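Local coordinates for amphoterin-induced protein 1 (Mus musculus, PDB 2XOT) that promotes growth and fasciculation of neurites, may mediate homophilic and heterophilic cell adhesion, and forms homodimers through its leucine-rich repeat region, at residues Ser20-Cys25 and Thr41-Leu46; Gln35-Tyr40 and Ala56-Thr61; Glu82-Val87 and Ser109-Leu114. One frame throughout, in Å; residues are numbered along the deposited sequence.

Interaction 1. Residues Ser20-Cys25 and Thr41-Leu46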
ATOM      1  N   SER B  20      -4.770  -3.700 -18.454  1.00 21.87           N
ATOM      2  CA  SER B  20      -5.997  -3.172 -17.834  1.00 21.43           C
ATOM      3  C   SER B  20      -5.747  -1.786 -17.268  1.00 21.78           C
ATOM      4  O   SER B  20      -5.522  -0.853 -18.030  1.00 21.88           O
ATOM      5  CB  SER B  20      -6.640  -4.139 -16.817  1.00 21.23           C
ATOM      6  OG  SER B  20      -5.791  -4.454 -15.729  1.00 20.91           O
ATOM      7  N   ASN B  21      -5.761  -1.637 -15.944  1.00 22.16           N
ATOM      8  CA  ASN B  21      -5.639  -0.304 -15.328  1.00 21.58           C
ATOM      9  C   ASN B  21      -4.202   0.177 -15.088  1.00 21.91           C
ATOM     10  O   ASN B  21      -3.999   1.216 -14.476  1.00 22.53           O
ATOM     11  CB  ASN B  21      -6.528  -0.173 -14.076  1.00 21.55           C
ATOM     12  CG  ASN B  21      -6.093  -1.050 -12.918  1.00 21.99           C
ATOM     13  OD1 ASN B  21      -5.082  -1.746 -12.981  1.00 18.59           O
ATOM     14  ND2 ASN B  21      -6.856  -0.989 -11.810  1.00 23.22           N
ATOM     15  N   ILE B  22      -3.216  -0.530 -15.626  1.00 22.12           N
ATOM     16  CA  ILE B  22      -1.827  -0.067 -15.578  1.00 22.99           C
ATOM     17  C   ILE B  22      -1.284   0.385 -16.953  1.00 23.13           C
ATOM     18  O   ILE B  22      -1.305  -0.384 -17.907  1.00 23.22           O
ATOM     19  CB  ILE B  22      -0.914  -1.183 -15.055  1.00 22.99           C
ATOM     20  CG1 ILE B  22      -1.244  -1.467 -13.578  1.00 24.14           C
ATOM     21  CG2 ILE B  22       0.581  -0.812 -15.239  1.00 22.25           C
ATOM     22  CD1 ILE B  22      -0.365  -2.521 -12.963  1.00 24.26           C
ATOM     23  N   LEU B  23      -0.795   1.628 -17.046  1.00 23.78           N
ATOM     24  CA  LEU B  23      -0.111   2.084 -18.268  1.00 23.53           C
ATOM     25  C   LEU B  23       1.358   2.099 -17.962  1.00 23.23           C
ATOM     26  O   LEU B  23       1.775   2.779 -17.051  1.00 23.48           O
ATOM     27  CB  LEU B  23      -0.531   3.495 -18.688  1.00 23.57           C
ATOM     28  CG  LEU B  23      -1.961   3.820 -19.142  1.00 24.82           C
ATOM     29  CD1 LEU B  23      -1.921   4.838 -20.280  1.00 24.55           C
ATOM     30  CD2 LEU B  23      -2.817   2.601 -19.480  1.00 21.96           C
ATOM     31  N   SER B  24       2.137   1.334 -18.700  1.00 23.86           N
ATOM     32  CA  SER B  24       3.600   1.365 -18.571  1.00 24.03           C
ATOM     33  C   SER B  24       4.150   2.060 -19.820  1.00 24.57           C
ATOM     34  O   SER B  24       4.107   1.485 -20.901  1.00 23.16           O
ATOM     35  CB  SER B  24       4.139  -0.075 -18.454  1.00 24.80           C
ATOM     36  OG  SER B  24       5.558  -0.131 -18.274  1.00 25.47           O
ATOM     37  N   CYS B  25       4.632   3.299 -19.668  1.00 25.22           N
ATOM     38  CA  CYS B  25       5.128   4.091 -20.797  1.00 25.69           C
ATOM     39  C   CYS B  25       6.579   4.582 -20.547  1.00 26.29           C
ATOM     40  O   CYS B  25       6.950   5.711 -20.899  1.00 25.74           O
ATOM     41  CB  CYS B  25       4.194   5.276 -21.055  1.00 25.61           C
ATOM     42  SG  CYS B  25       2.424   4.978 -20.832  1.00 28.55           S
ATOM     43  N   THR B  41      -7.175   4.573 -15.760  1.00 24.16           N
ATOM     44  CA  THR B  41      -5.779   4.388 -15.313  1.00 23.39           C
ATOM     45  C   THR B  41      -5.616   4.492 -13.788  1.00 22.08           C
ATOM     46  O   THR B  41      -6.044   5.497 -13.154  1.00 21.51           O
ATOM     47  CB  THR B  41      -4.829   5.378 -16.018  1.00 23.96           C
ATOM     48  OG1 THR B  41      -5.120   5.394 -17.419  1.00 24.58           O
ATOM     49  CG2 THR B  41      -3.373   4.980 -15.860  1.00 22.86           C
ATOM     50  N   ALA B  42      -5.019   3.438 -13.213  1.00 20.60           N
ATOM     51  CA  ALA B  42      -4.724   3.346 -11.776  1.00 20.08           C
ATOM     52  C   ALA B  42      -3.253   3.684 -11.477  1.00 19.87           C
ATOM     53  O   ALA B  42      -2.963   4.354 -10.489  1.00 20.29           O
ATOM     54  CB  ALA B  42      -5.045   1.921 -11.247  1.00 19.51           C
ATOM     55  N   LEU B  43      -2.331   3.176 -12.308  1.00 20.34           N
ATOM     56  CA  LEU B  43      -0.889   3.470 -12.191  1.00 20.34           C
ATOM     57  C   LEU B  43      -0.402   3.924 -13.547  1.00 20.55           C
ATOM     58  O   LEU B  43      -0.732   3.312 -14.568  1.00 22.14           O
ATOM     59  CB  LEU B  43      -0.097   2.245 -11.724  1.00 20.86           C
ATOM     60  CG  LEU B  43       1.418   2.340 -11.478  1.00 20.85           C
ATOM     61  CD1 LEU B  43       1.812   1.555 -10.225  1.00 23.26           C
ATOM     62  CD2 LEU B  43       2.220   1.811 -12.628  1.00 19.07           C
ATOM     63  N   LEU B  44       0.323   5.033 -13.558  1.00 21.29           N
ATOM     64  CA  LEU B  44       0.917   5.568 -14.766  1.00 21.21           C
ATOM     65  C   LEU B  44       2.419   5.685 -14.571  1.00 21.30           C
ATOM     66  O   LEU B  44       2.900   6.457 -13.704  1.00 22.14           O
ATOM     67  CB  LEU B  44       0.261   6.920 -15.068  1.00 22.03           C
ATOM     68  CG  LEU B  44       0.781   7.712 -16.265  1.00 23.37           C
ATOM     69  CD1 LEU B  44       0.759   6.842 -17.517  1.00 22.74           C
ATOM     70  CD2 LEU B  44      -0.063   8.984 -16.400  1.00 21.05           C
ATOM     71  N   ASP B  45       3.169   4.916 -15.359  1.00 21.40           N
ATOM     72  CA  ASP B  45       4.637   4.909 -15.279  1.00 21.86           C
ATOM     73  C   ASP B  45       5.246   5.602 -16.479  1.00 21.75           C
ATOM     74  O   ASP B  45       5.253   5.014 -17.553  1.00 21.52           O
ATOM     75  CB  ASP B  45       5.165   3.466 -15.233  1.00 21.84           C
ATOM     76  CG  ASP B  45       6.667   3.396 -15.082  1.00 23.02           C
ATOM     77  OD1 ASP B  45       7.350   4.432 -14.922  1.00 23.30           O
ATOM     78  OD2 ASP B  45       7.182   2.268 -15.112  1.00 29.49           O
ATOM     79  N   LEU B  46       5.745   6.832 -16.272  1.00 22.39           N
ATOM     80  CA  LEU B  46       6.383   7.636 -17.311  1.00 22.82           C
ATOM     81  C   LEU B  46       7.834   7.874 -16.931  1.00 23.09           C
ATOM     82  O   LEU B  46       8.448   8.873 -17.340  1.00 23.06           O
ATOM     83  CB  LEU B  46       5.683   8.969 -17.454  1.00 23.22           C
ATOM     84  CG  LEU B  46       4.296   8.894 -18.092  1.00 24.90           C
ATOM     85  CD1 LEU B  46       3.424  10.028 -17.609  1.00 24.18           C
ATOM     86  CD2 LEU B  46       4.440   8.870 -19.624  1.00 24.63           C
TER
HETATM   87  O   HOH W   1       6.400  -0.460 -15.705  1.00 31.39           O

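Interaction 2. Residues Gln35-Tyr40 and Ala56-Thr61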
ATOM      1  N   GLN B  35      -0.715  11.480 -25.292  1.00 33.24           N
ATOM      2  CA  GLN B  35      -2.065  12.043 -25.455  1.00 33.70           C
ATOM      3  C   GLN B  35      -3.173  11.047 -25.108  1.00 32.88           C
ATOM      4  O   GLN B  35      -3.012   9.847 -25.281  1.00 33.29           O
ATOM      5  CB  GLN B  35      -2.257  12.499 -26.906  1.00 33.79           C
ATOM      6  CG  GLN B  35      -1.517  13.788 -27.270  1.00 36.12           C
ATOM      7  CD  GLN B  35      -1.955  14.347 -28.635  1.00 37.09           C
ATOM      8  OE1 GLN B  35      -1.255  14.170 -29.648  1.00 41.50           O
ATOM      9  NE2 GLN B  35      -3.122  15.012 -28.664  1.00 40.84           N
ATOM     10  N   SER B  36      -4.312  11.565 -24.656  1.00 32.71           N
ATOM     11  CA  SER B  36      -5.531  10.777 -24.459  1.00 32.57           C
ATOM     12  C   SER B  36      -5.303   9.627 -23.484  1.00 31.56           C
ATOM     13  O   SER B  36      -5.471   8.444 -23.819  1.00 31.62           O
ATOM     14  CB  SER B  36      -6.106  10.277 -25.808  1.00 32.88           C
ATOM     15  OG  SER B  36      -6.773  11.335 -26.498  1.00 35.71           O
ATOM     16  N   LEU B  37      -4.922   9.997 -22.267  1.00 30.65           N
ATOM     17  CA  LEU B  37      -4.736   9.031 -21.182  1.00 29.48           C
ATOM     18  C   LEU B  37      -6.096   8.530 -20.703  1.00 28.97           C
ATOM     19  O   LEU B  37      -6.960   9.328 -20.360  1.00 29.26           O
ATOM     20  CB  LEU B  37      -3.969   9.668 -20.034  1.00 28.91           C
ATOM     21  CG  LEU B  37      -2.519  10.069 -20.326  1.00 28.12           C
ATOM     22  CD1 LEU B  37      -1.978  10.938 -19.178  1.00 26.30           C
ATOM     23  CD2 LEU B  37      -1.626   8.832 -20.597  1.00 28.10           C
ATOM     24  N   PRO B  38      -6.302   7.197 -20.685  1.00 28.71           N
ATOM     25  CA  PRO B  38      -7.628   6.680 -20.351  1.00 27.90           C
ATOM     26  C   PRO B  38      -8.036   6.927 -18.903  1.00 27.83           C
ATOM     27  O   PRO B  38      -7.204   6.899 -17.997  1.00 27.85           O
ATOM     28  CB  PRO B  38      -7.530   5.181 -20.654  1.00 27.99           C
ATOM     29  CG  PRO B  38      -6.185   4.941 -21.197  1.00 28.97           C
ATOM     30  CD  PRO B  38      -5.341   6.134 -21.018  1.00 28.33           C
ATOM     31  N   SER B  39      -9.317   7.173 -18.683  1.00 27.14           N
ATOM     32  CA  SER B  39      -9.787   7.518 -17.344  1.00 27.06           C
ATOM     33  C   SER B  39      -9.738   6.355 -16.357  1.00 26.29           C
ATOM     34  O   SER B  39      -9.749   6.577 -15.147  1.00 26.91           O
ATOM     35  CB  SER B  39     -11.212   8.052 -17.416  1.00 27.32           C
ATOM     36  OG  SER B  39     -11.955   7.247 -18.287  1.00 28.05           O
ATOM     37  N   TYR B  40      -9.691   5.127 -16.866  1.00 25.38           N
ATOM     38  CA  TYR B  40      -9.546   3.927 -16.016  1.00 24.66           C
ATOM     39  C   TYR B  40      -8.154   3.749 -15.377  1.00 24.48           C
ATOM     40  O   TYR B  40      -7.980   2.868 -14.529  1.00 25.12           O
ATOM     41  CB  TYR B  40      -9.976   2.657 -16.784  1.00 24.88           C
ATOM     42  CG  TYR B  40      -9.194   2.335 -18.054  1.00 24.19           C
ATOM     43  CD1 TYR B  40      -7.849   2.046 -18.009  1.00 23.02           C
ATOM     44  CD2 TYR B  40      -9.821   2.291 -19.288  1.00 24.00           C
ATOM     45  CE1 TYR B  40      -7.132   1.768 -19.139  1.00 24.63           C
ATOM     46  CE2 TYR B  40      -9.110   1.998 -20.439  1.00 24.11           C
ATOM     47  CZ  TYR B  40      -7.769   1.736 -20.362  1.00 25.42           C
ATOM     48  OH  TYR B  40      -7.034   1.418 -21.496  1.00 25.07           O
ATOM     49  N   ALA B  56       0.026  22.547 -16.872  1.00 34.53           N
ATOM     50  CA  ALA B  56      -1.360  22.566 -16.408  1.00 35.08           C
ATOM     51  C   ALA B  56      -2.259  21.502 -17.051  1.00 35.56           C
ATOM     52  O   ALA B  56      -3.107  20.908 -16.379  1.00 35.04           O
ATOM     53  CB  ALA B  56      -1.972  23.965 -16.629  1.00 35.08           C
ATOM     54  N   GLU B  57      -2.081  21.280 -18.349  1.00 36.26           N
ATOM     55  CA  GLU B  57      -2.924  20.355 -19.093  1.00 37.12           C
ATOM     56  C   GLU B  57      -2.136  19.149 -19.587  1.00 36.79           C
ATOM     57  O   GLU B  57      -2.347  18.680 -20.705  1.00 37.56           O
ATOM     58  CB  GLU B  57      -3.556  21.078 -20.298  1.00 38.13           C
ATOM     59  CG  GLU B  57      -4.321  22.368 -19.952  1.00 40.54           C
ATOM     60  CD  GLU B  57      -5.636  22.113 -19.236  1.00 44.28           C
ATOM     61  OE1 GLU B  57      -6.206  21.006 -19.406  1.00 47.11           O
ATOM     62  OE2 GLU B  57      -6.109  23.032 -18.518  1.00 46.63           O
ATOM     63  N   TRP B  58      -1.227  18.617 -18.774  1.00 36.13           N
ATOM     64  CA  TRP B  58      -0.600  17.358 -19.152  1.00 35.59           C
ATOM     65  C   TRP B  58      -1.666  16.265 -19.416  1.00 34.94           C
ATOM     66  O   TRP B  58      -1.431  15.374 -20.209  1.00 35.07           O
ATOM     67  CB  TRP B  58       0.462  16.902 -18.124  1.00 35.68           C
ATOM     68  CG  TRP B  58      -0.063  16.565 -16.749  1.00 35.46           C
ATOM     69  CD1 TRP B  58      -0.339  17.437 -15.735  1.00 35.61           C
ATOM     70  CD2 TRP B  58      -0.340  15.251 -16.237  1.00 35.81           C
ATOM     71  NE1 TRP B  58      -0.784  16.747 -14.620  1.00 35.14           N
ATOM     72  CE2 TRP B  58      -0.806  15.408 -14.909  1.00 35.51           C
ATOM     73  CE3 TRP B  58      -0.261  13.959 -16.777  1.00 34.88           C
ATOM     74  CZ2 TRP B  58      -1.168  14.316 -14.110  1.00 35.15           C
ATOM     75  CZ3 TRP B  58      -0.622  12.891 -15.992  1.00 34.70           C
ATOM     76  CH2 TRP B  58      -1.067  13.072 -14.668  1.00 35.33           C
ATOM     77  N   THR B  59      -2.833  16.342 -18.775  1.00 35.24           N
ATOM     78  CA  THR B  59      -3.951  15.428 -19.073  1.00 35.64           C
ATOM     79  C   THR B  59      -5.294  16.178 -19.066  1.00 36.84           C
ATOM     80  O   THR B  59      -5.858  16.457 -18.013  1.00 37.36           O
ATOM     81  CB  THR B  59      -4.009  14.184 -18.098  1.00 35.52           C
ATOM     82  OG1 THR B  59      -5.205  13.431 -18.341  1.00 35.39           O
ATOM     83  CG2 THR B  59      -3.999  14.596 -16.634  1.00 34.10           C
ATOM     84  N   PRO B  60      -5.806  16.542 -20.250  1.00 37.73           N
ATOM     85  CA  PRO B  60      -7.129  17.162 -20.273  1.00 38.10           C
ATOM     86  C   PRO B  60      -8.230  16.273 -19.691  1.00 38.79           C
ATOM     87  O   PRO B  60      -9.220  16.789 -19.168  1.00 39.94           O
ATOM     88  CB  PRO B  60      -7.364  17.414 -21.774  1.00 38.51           C
ATOM     89  CG  PRO B  60      -5.969  17.499 -22.375  1.00 37.86           C
ATOM     90  CD  PRO B  60      -5.185  16.489 -21.588  1.00 37.88           C
ATOM     91  N   THR B  61      -8.054  14.955 -19.762  1.00 38.95           N
ATOM     92  CA  THR B  61      -9.112  14.009 -19.389  1.00 39.08           C
ATOM     93  C   THR B  61      -9.580  14.081 -17.931  1.00 39.42           C
ATOM     94  O   THR B  61     -10.793  14.283 -17.692  1.00 41.13           O
ATOM     95  CB  THR B  61      -8.744  12.554 -19.767  1.00 39.18           C
ATOM     96  OG1 THR B  61      -9.110  12.332 -21.136  1.00 39.59           O
ATOM     97  CG2 THR B  61      -9.477  11.530 -18.876  1.00 38.81           C
TER
HETATM   98  O   HOH W   2      -4.683  12.611 -21.364  1.00 36.27           O

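Interaction 3. Residues Glu82-Val87 and Ser109-Leu114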
ATOM      1  N   GLU B  82      -1.178  24.083 -11.235  1.00 31.89           N
ATOM      2  CA  GLU B  82      -2.443  23.382 -11.448  1.00 32.30           C
ATOM      3  C   GLU B  82      -2.237  21.941 -11.916  1.00 30.56           C
ATOM      4  O   GLU B  82      -3.177  21.309 -12.357  1.00 30.46           O
ATOM      5  CB  GLU B  82      -3.249  24.098 -12.527  1.00 33.03           C
ATOM      6  CG  GLU B  82      -3.258  25.619 -12.409  1.00 37.38           C
ATOM      7  CD  GLU B  82      -4.004  26.105 -11.197  1.00 41.46           C
ATOM      8  OE1 GLU B  82      -5.108  25.575 -10.932  1.00 45.62           O
ATOM      9  OE2 GLU B  82      -3.497  27.034 -10.518  1.00 46.27           O
ATOM     10  N   ALA B  83      -1.015  21.433 -11.831  1.00 29.82           N
ATOM     11  CA  ALA B  83      -0.672  20.137 -12.409  1.00 28.60           C
ATOM     12  C   ALA B  83      -1.405  18.968 -11.740  1.00 28.22           C
ATOM     13  O   ALA B  83      -1.591  17.926 -12.351  1.00 28.60           O
ATOM     14  CB  ALA B  83       0.815  19.922 -12.342  1.00 28.01           C
ATOM     15  N   PHE B  84      -1.831  19.150 -10.500  1.00 27.66           N
ATOM     16  CA  PHE B  84      -2.398  18.054  -9.721  1.00 26.91           C
ATOM     17  C   PHE B  84      -3.903  18.173  -9.531  1.00 27.56           C
ATOM     18  O   PHE B  84      -4.523  17.361  -8.843  1.00 27.94           O
ATOM     19  CB  PHE B  84      -1.649  17.958  -8.403  1.00 26.63           C
ATOM     20  CG  PHE B  84      -0.168  17.750  -8.580  1.00 25.72           C
ATOM     21  CD1 PHE B  84       0.314  16.659  -9.277  1.00 25.23           C
ATOM     22  CD2 PHE B  84       0.745  18.654  -8.074  1.00 27.27           C
ATOM     23  CE1 PHE B  84       1.669  16.461  -9.437  1.00 25.03           C
ATOM     24  CE2 PHE B  84       2.109  18.462  -8.247  1.00 25.20           C
ATOM     25  CZ  PHE B  84       2.565  17.363  -8.930  1.00 25.38           C
ATOM     26  N   VAL B  85      -4.510  19.164 -10.188  1.00 27.54           N
ATOM     27  CA  VAL B  85      -5.975  19.253 -10.242  1.00 27.58           C
ATOM     28  C   VAL B  85      -6.677  18.003 -10.843  1.00 27.24           C
ATOM     29  O   VAL B  85      -7.722  17.584 -10.314  1.00 27.30           O
ATOM     30  CB  VAL B  85      -6.421  20.528 -11.000  1.00 27.53           C
ATOM     31  CG1 VAL B  85      -7.908  20.497 -11.292  1.00 28.43           C
ATOM     32  CG2 VAL B  85      -6.052  21.771 -10.191  1.00 28.04           C
ATOM     33  N   PRO B  86      -6.111  17.397 -11.925  1.00 26.90           N
ATOM     34  CA  PRO B  86      -6.730  16.215 -12.526  1.00 27.29           C
ATOM     35  C   PRO B  86      -6.550  14.882 -11.792  1.00 27.71           C
ATOM     36  O   PRO B  86      -7.243  13.907 -12.154  1.00 28.06           O
ATOM     37  CB  PRO B  86      -6.053  16.108 -13.904  1.00 27.45           C
ATOM     38  CG  PRO B  86      -4.895  16.986 -13.864  1.00 27.09           C
ATOM     39  CD  PRO B  86      -4.868  17.766 -12.619  1.00 26.64           C
ATOM     40  N   VAL B  87      -5.651  14.828 -10.799  1.00 27.25           N
ATOM     41  CA  VAL B  87      -5.311  13.579 -10.094  1.00 26.15           C
ATOM     42  C   VAL B  87      -5.560  13.707  -8.593  1.00 26.15           C
ATOM     43  O   VAL B  87      -4.647  13.528  -7.766  1.00 25.88           O
ATOM     44  CB  VAL B  87      -3.861  13.172 -10.379  1.00 26.48           C
ATOM     45  CG1 VAL B  87      -3.733  12.722 -11.826  1.00 23.84           C
ATOM     46  CG2 VAL B  87      -2.869  14.317 -10.062  1.00 25.29           C
ATOM     47  N   SER B 109      -0.416  21.087  -2.670  1.00 26.07           N
ATOM     48  CA  SER B 109      -1.633  21.264  -1.883  1.00 26.58           C
ATOM     49  C   SER B 109      -2.916  20.717  -2.501  1.00 26.62           C
ATOM     50  O   SER B 109      -3.905  20.523  -1.789  1.00 26.63           O
ATOM     51  CB  SER B 109      -1.828  22.738  -1.561  1.00 26.62           C
ATOM     52  OG  SER B 109      -0.826  23.145  -0.678  1.00 29.35           O
ATOM     53  N   ASP B 110      -2.914  20.461  -3.806  1.00 26.98           N
ATOM     54  CA  ASP B 110      -4.055  19.773  -4.428  1.00 27.04           C
ATOM     55  C   ASP B 110      -4.014  18.249  -4.119  1.00 26.80           C
ATOM     56  O   ASP B 110      -4.994  17.550  -4.348  1.00 26.52           O
ATOM     57  CB  ASP B 110      -4.081  20.012  -5.942  1.00 27.41           C
ATOM     58  CG  ASP B 110      -4.412  21.465  -6.313  1.00 29.40           C
ATOM     59  OD1 ASP B 110      -5.129  22.133  -5.541  1.00 30.05           O
ATOM     60  OD2 ASP B 110      -3.945  21.928  -7.382  1.00 34.07           O
ATOM     61  N   LEU B 111      -2.890  17.742  -3.603  1.00 26.69           N
ATOM     62  CA  LEU B 111      -2.752  16.280  -3.326  1.00 26.10           C
ATOM     63  C   LEU B 111      -3.103  15.936  -1.894  1.00 26.07           C
ATOM     64  O   LEU B 111      -2.236  15.552  -1.076  1.00 24.32           O
ATOM     65  CB  LEU B 111      -1.340  15.780  -3.662  1.00 25.88           C
ATOM     66  CG  LEU B 111      -0.888  15.978  -5.105  1.00 25.40           C
ATOM     67  CD1 LEU B 111       0.621  15.746  -5.218  1.00 23.12           C
ATOM     68  CD2 LEU B 111      -1.677  15.091  -6.079  1.00 24.98           C
ATOM     69  N   GLN B 112      -4.397  16.035  -1.605  1.00 26.27           N
ATOM     70  CA  GLN B 112      -4.896  15.864  -0.238  1.00 27.79           C
ATOM     71  C   GLN B 112      -5.042  14.411   0.235  1.00 25.95           C
ATOM     72  O   GLN B 112      -5.285  14.172   1.421  1.00 26.31           O
ATOM     73  CB  GLN B 112      -6.224  16.607  -0.073  1.00 27.93           C
ATOM     74  CG  GLN B 112      -6.086  18.118  -0.303  1.00 31.39           C
ATOM     75  CD  GLN B 112      -7.165  18.936   0.415  1.00 32.65           C
ATOM     76  OE1 GLN B 112      -8.151  18.396   0.900  1.00 40.27           O
ATOM     77  NE2 GLN B 112      -6.962  20.246   0.491  1.00 40.32           N
ATOM     78  N   ALA B 113      -4.899  13.452  -0.681  1.00 24.69           N
ATOM     79  CA  ALA B 113      -4.900  12.030  -0.344  1.00 23.86           C
ATOM     80  C   ALA B 113      -3.519  11.406  -0.461  1.00 22.40           C
ATOM     81  O   ALA B 113      -3.370  10.212  -0.210  1.00 22.37           O
ATOM     82  CB  ALA B 113      -5.881  11.275  -1.239  1.00 24.47           C
ATOM     83  N   LEU B 114      -2.512  12.204  -0.822  1.00 21.43           N
ATOM     84  CA  LEU B 114      -1.159  11.679  -1.068  1.00 20.81           C
ATOM     85  C   LEU B 114      -0.555  11.131   0.218  1.00 20.98           C
ATOM     86  O   LEU B 114      -0.609  11.787   1.277  1.00 21.27           O
ATOM     87  CB  LEU B 114      -0.225  12.753  -1.640  1.00 20.59           C
ATOM     88  CG  LEU B 114       1.026  12.171  -2.329  1.00 20.17           C
ATOM     89  CD1 LEU B 114       0.661  11.603  -3.675  1.00 20.08           C
ATOM     90  CD2 LEU B 114       2.089  13.225  -2.506  1.00 19.91           C
TER
HETATM   91  O   HOH W   3      -1.895  21.488  -8.956  1.00 32.18           O
HETATM   92  O   HOH W   4      -6.501  17.541  -7.014  1.00 34.48           O

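Interaction 1. Residues Ser20-Cys25 and Thr41-Leu46
Strand Ile22-Ser24 of the cysteine-rich N-terminal cap and strand Leu43-Asp45 of the first leucine-rich repeat pair in parallel, the first step of the parallel sheet that lines the concave side of the solenoid. Leu23 makes both central bonds, its N to Leu43 O at 3.0 Å and its O to Asp45 N at 3.1 Å, and Cys25 N continues the pattern to Asp45 O. At the start, Asn21 O takes Ala42 N at 2.8 Å and, more weakly, Leu43 N.

Side chains alternate between the two faces. Leu23 and Leu44 point into the hydrophobic core, where branched aliphatic chains offer methyls to the next strand: CD1 of Leu44 lies against Leu23 CB and Cys25 SG, the sulfur held by its disulfide to Cys16. The side chains of Leu23 and Thr41 cross at about a right angle, Leu23 CG 3.8 Å from Thr41 CG2. On the other face Ile22 CG2 meets Leu43 CD2, side by side and pointing the same way, and the second subunit packs there, its Tyr142 on Ile22 and its Tyr92 on Leu43, in keeping with dimerisation through the repeats. Asp45 OD1 is hydrogen-bonded to Ser47 OG, while a water 2.7 Å from Ser24 OG donates to Asp45 OD2 at 2.9 Å.

Interaction 2. Residues Gln35-Tyr40 and Ala56-Thr61
This is a small, mainly apolar contact between two irregular loops, Gln35-Tyr40 leading into the first repeat strand and Ala56-Thr61 on the return path of that same repeat, away from the concave sheet. Leu37 carries it. Its CD1 methyl reaches Trp58 CZ3 and Thr59 CB, each at 4.0 Å, and the leucine side chain crosses both partners at about a right angle. Leucine suits this buried place because it is wholly apolar and meets hydrocarbon from both loops and from the strands.

The indole of Trp58 is backed by the next residue: Thr59 CG2 lies 3.5 Å above the ring plane, over its centre. Threonine thus offers a methyl to the indole while its hydroxyl serves a polar link. A water accepts from Leu37 N at 2.8 Å and lies 3.2 Å from Thr59 OG1, so it joins the two loops where no direct hydrogen bond does. Nearer the surface, Thr61 CG2 rests 3.7 Å from Leu37 O and also touches Ser39 CB; these short side chains suit an exposed margin.

Inward, the loops pack on strand residues: Leu37 on Leu23 of strand 22-24, and both Leu37 and Trp58 on Leu44 of strand 43-45. At the pyrrole end of the indole, away from CZ3, Trp58 NE1 donates to Ala83 O, tying the first repeat to the loop of the next, which leads on to strand 92-94.

Interaction 3. Residues Glu82-Val87 and Ser109-Leu114
The backbones approach as two irregular loops, closest at Phe84 and Asp110 with CA atoms 5.8 Å apart, and each loop contains a type I beta turn, Glu82-Val85 in one and Leu111-Leu114 in the other. Between them Phe84 and Leu111 form the apolar heart of the contact. Leu111 CD1 sits over the centre of one face of the Phe84 phenyl ring, 4.0 Å from the centroid and 11° off the ring normal, a well-centred CH-pi contact. Its other methyl, CD2, drops beside the root of the ring, 3.7 Å from Phe84 CB, and continues to Val87 CG2. Leu111 CG lies anti to its carbonyl carbon (chi1 -59°), and from there the isopropyl group forks, one branch over the ring and one past its base. Leucine suits such a site because its two methyls can meet the face and the stem of the ring together. Both Phe84 and Leu111 also pack on Leu93 of strand 92-94, so the pair belongs to the interior of the solenoid.

Closer to the surface, Asp110 brings CB to within 4.0 Å of Phe84 CB and its OD2 against Val85 CG2 at 3.5 Å. Two waters bridge the loops here. One accepts from Phe84 N and lies 2.6 Å from Asp110 OD2, to which it probably donates; the other donates to Phe84 O at 2.7 Å and, at a longer distance, to Asp110 O.

The chemistry divides by depth. Successive repeats meet through hydrocarbon and an aromatic face inside, while at the margin water supplies the polar link between the loops at both the N-H and the carbonyl of Phe84, the carbonyl also taking a weak bond from Val87 N.

Interactions 1 and 2 both connect the N-terminal cap region to the first repeat, whereas interaction 3 joins later repeats. Interaction 1 is the largest and is held by regular backbone hydrogen bonds; interactions 2 and 3 join loops outside the sheet, whose buried side chains pack on its strands, with exposed margins and water in place of direct bonds. Interaction 1 alone pairs strands, and it borders the dimer interface on one face and the core on the other. Leu44 CD2 meets Leu37 CD1, joining interactions 1 and 2 through the core. Interactions 2 and 3 meet where Trp58 packs on Val87 and Thr59 on Pro86. Interactions 1 and 3 do not touch, their nearest atoms being about 7 Å apart.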